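Local coordinates for DyP-type peroxidase (Pleurotus ostreatus PC15, PDB 6FSK), which is a dye-decolorizing heme b peroxidase that probably uses hydrogen peroxide to oxidise its substrates, manganese(II) among them, at residues S472-I475 and T476-K479; V28-V31 and D32-K35. The protein carries 1 engineered substitution. One frame throughout, in Å; residues are numbered along the deposited sequence.

How the interactions relate
Both interactions are worked examples of one principle: a chain leaving a beta strand caps the first turn of the helix that follows. Interaction 1 makes the turn between strand 462-472 and helix 475-481, interaction 2 the turn between strand 20-28 and helix 31-41, and the two strands belong to the same antiparallel sheet. Their centres lie about 17 Å apart. Both are partly buried and away from the heme. In interaction 1 the serine cap is itself buried, with Pro473, Ala477 and Leu478; in interaction 2 burial is confined to Val28 and Phe34, a valine over an aromatic ring, while the asparagine cap is partly exposed and helped by water.

Interaction 1 (S472-I475 and T476-K479); sequences SPSI and TALK
An N-cap opens helix 475-481, the short helix that follows strand 462-472, and Ser474 is its capping residue. The serine OG accepts the N-H of Ala477 at 2.9 Å, with 158° at the hydrogen. Placed between the backbone N and the carbonyl carbon (chi1 77°), the hydroxyl is folded back over the first turn, where it also lies 3.3 Å from Ala477 CB. The same residue contributes the first helical acceptor: Ser474 O takes the N-H of Leu478 at 3.0 Å, and Ile475 O receives Lys479 N in the next bond of the ladder. Outside the turn, Asn7 OD1 accepts from Thr476 N, so a neighbouring loop serves a further amide of the helix start.

Apolar groups pack beside the cap. Pro473 sets its ring against the helix, CB 3.8 Å from Ala477 CB and CG 3.8 Å from Leu478 CD2; the proline and leucine side chains meet at about a right angle. Phe79 of strand 74-80 touches both of these residues, tying the turn to the sheet. On the more exposed side, Ile475 CG2 rests 3.7 Å from Lys479 CE, one turn along; the lysine bends at its last torsion (chi4 -73°), which turns NZ aside beyond this contact. Replacing Ser474 by an alanine would probably leave the Ala477 N-H without its capping acceptor and weaken the hold on the first turn. Where an inner strand of the antiparallel sheet hands over to a helix, the chain thus combines a serine N-cap with a hydrophobic staple between Pro473 and Leu478.

Interaction 2 (V28-V31 and D32-K35); sequences VTNV and DQFK
Asn30 and Gln33 meet at about a right angle, their amide planes 57° apart, at the N-cap of helix 31-41, which follows strand 20-28 in the DyP alpha+beta barrel domain. With CG anti to the backbone N (chi1 176°), the asparagine amide reaches across the first turn, and OD1 accepts Gln33 N at 3.0 Å. The bond is fairly straight at the hydrogen, yet the donor approaches from well above the plane of the carbonyl, 55° off it. Asn30 CG also packs 3.3 Å from Gln33 CB, so the amide lies against the base of the glutamine side chain. Asn30 ND2 comes within 3.1 Å of Gln33 OE1, but the angle is too poor for a hydrogen bond.

Before the cap in the chain, Val28 also crosses Phe34 at about a right angle. Val28 CG2 makes a CH-pi contact 4.1 Å from the ring centroid, almost on the ring normal, while CG1 touches Phe34 CB. The ring also meets that of Phe157. The Val31 and Lys35 side chains lie alongside each other, CG1 3.8 Å from CE, and the extended lysine carries NZ on to the carbonyl of Leu87. The helix ladder begins with Phe34 N to Asn30 O. One water completes the cap, donating to Asn30 OD1 and accepting from Asp32 N at 2.9 Å.

Interaction 1 (S472-I475 and T476-K479)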
# COMPACT_ATOMS: atom_id res chain seq x y z
N SER A 472 13.46 5.24 3.74
CA SER A 472 14.42 4.60 2.87
C SER A 472 15.43 5.64 2.34
O SER A 472 15.03 6.42 1.49
CB SER A 472 13.68 4.00 1.69
OG SER A 472 12.92 2.83 2.11
N PRO A 473 16.64 5.68 2.90
CA PRO A 473 17.48 6.79 2.53
C PRO A 473 18.09 6.55 1.16
O PRO A 473 18.15 5.44 0.60
CB PRO A 473 18.56 6.81 3.66
CG PRO A 473 17.98 5.92 4.76
CD PRO A 473 17.23 4.88 4.00
N SER A 474 18.67 7.63 0.61
CA SER A 474 19.43 7.51 -0.62
C SER A 474 20.76 6.81 -0.40
O SER A 474 21.19 6.68 0.74
CB SER A 474 19.70 8.97 -1.13
OG SER A 474 20.78 9.55 -0.35
N ILE A 475 21.40 6.41 -1.49
CA ILE A 475 22.69 5.74 -1.39
C ILE A 475 23.72 6.69 -0.76
O ILE A 475 24.41 6.29 0.17
CB ILE A 475 23.14 5.19 -2.72
CG1 ILE A 475 22.11 4.20 -3.36
CG2 ILE A 475 24.53 4.59 -2.59
CD1 ILE A 475 21.85 3.01 -2.46
N THR A 476 23.81 7.95 -1.19
CA THR A 476 24.80 8.81 -0.52
C THR A 476 24.43 9.11 0.95
O THR A 476 25.32 9.29 1.77
CB THR A 476 25.07 10.11 -1.25
OG1 THR A 476 23.84 10.76 -1.43
CG2 THR A 476 25.68 9.86 -2.57
N ALA A 477 23.14 9.14 1.35
CA ALA A 477 22.76 9.26 2.73
C ALA A 477 23.29 8.06 3.53
O ALA A 477 23.84 8.25 4.63
CB ALA A 477 21.27 9.38 2.94
N LEU A 478 23.10 6.86 3.01
CA LEU A 478 23.60 5.67 3.70
C LEU A 478 25.15 5.76 3.89
O LEU A 478 25.65 5.39 4.96
CB LEU A 478 23.20 4.41 3.01
CG LEU A 478 21.71 4.13 2.86
CD1 LEU A 478 21.41 2.96 1.93
CD2 LEU A 478 21.12 3.84 4.20
N LYS A 479 25.84 6.19 2.86
CA LYS A 479 27.31 6.23 2.93
C LYS A 479 27.80 7.26 3.92
O LYS A 479 28.78 7.01 4.64
CB LYS A 479 27.91 6.46 1.56
CG LYS A 479 27.84 5.31 0.57
CD LYS A 479 28.48 5.74 -0.74
CE LYS A 479 28.16 4.96 -1.97
NZ LYS A 479 28.79 3.66 -2.00

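Interaction 2 (V28-V31 and D32-K35)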
# COMPACT_ATOMS: atom_id res chain seq x y z
N VAL A 28 19.21 -2.46 16.15
CA VAL A 28 20.65 -2.17 16.20
C VAL A 28 21.09 -2.40 17.61
O VAL A 28 20.57 -1.76 18.52
CB VAL A 28 20.95 -0.71 15.79
CG1 VAL A 28 22.48 -0.48 15.88
CG2 VAL A 28 20.52 -0.48 14.33
N THR A 29 22.07 -3.30 17.80
CA THR A 29 22.58 -3.61 19.15
C THR A 29 23.96 -2.96 19.46
O THR A 29 24.27 -2.78 20.65
CB THR A 29 22.63 -5.13 19.41
OG1 THR A 29 23.41 -5.77 18.42
CG2 THR A 29 21.23 -5.75 19.37
N ASN A 30 24.76 -2.64 18.44
CA ASN A 30 26.06 -1.99 18.62
C ASN A 30 26.13 -0.97 17.44
O ASN A 30 26.31 -1.35 16.30
CB ASN A 30 27.09 -3.08 18.54
CG ASN A 30 28.49 -2.57 18.61
OD1 ASN A 30 28.81 -1.39 18.25
ND2 ASN A 30 29.35 -3.46 19.03
N VAL A 31 25.95 0.28 17.79
CA VAL A 31 25.82 1.37 16.81
C VAL A 31 27.10 1.47 16.01
O VAL A 31 27.11 1.56 14.79
CB VAL A 31 25.53 2.67 17.49
CG1 VAL A 31 25.70 3.89 16.54
CG2 VAL A 31 24.18 2.65 18.22
N ASP A 32 28.27 1.56 16.68
CA ASP A 32 29.44 1.85 15.85
C ASP A 32 29.82 0.63 15.02
O ASP A 32 30.34 0.75 13.92
CB ASP A 32 30.64 2.40 16.69
CG ASP A 32 30.35 3.74 17.38
OD1 ASP A 32 29.67 4.67 16.86
OD2 ASP A 32 30.85 3.89 18.53
N GLN A 33 29.57 -0.59 15.48
CA GLN A 33 29.83 -1.73 14.68
C GLN A 33 28.82 -1.82 13.49
O GLN A 33 29.17 -2.25 12.41
CB GLN A 33 29.64 -2.95 15.50
CG GLN A 33 30.09 -4.19 14.76
CD GLN A 33 30.00 -5.41 15.65
OE1 GLN A 33 29.22 -5.43 16.65
NE2 GLN A 33 30.77 -6.42 15.33
N PHE A 34 27.60 -1.42 13.78
CA PHE A 34 26.57 -1.37 12.74
C PHE A 34 27.01 -0.48 11.61
O PHE A 34 26.94 -0.85 10.42
CB PHE A 34 25.22 -0.89 13.30
CG PHE A 34 24.16 -0.75 12.22
CD1 PHE A 34 23.51 -1.86 11.77
CD2 PHE A 34 23.85 0.48 11.66
CE1 PHE A 34 22.56 -1.76 10.75
CE2 PHE A 34 22.86 0.61 10.72
CZ PHE A 34 22.22 -0.53 10.26
N LYS A 35 27.52 0.70 11.98
CA LYS A 35 27.93 1.65 10.93
C LYS A 35 29.12 1.14 10.19
O LYS A 35 29.20 1.25 9.01
CB LYS A 35 28.15 3.02 11.49
CG LYS A 35 26.93 3.69 12.06
CD LYS A 35 27.26 5.10 12.49
CE LYS A 35 26.10 5.68 13.22
NZ LYS A 35 26.15 7.15 13.37
O HOH W 1 28.71 1.54 19.52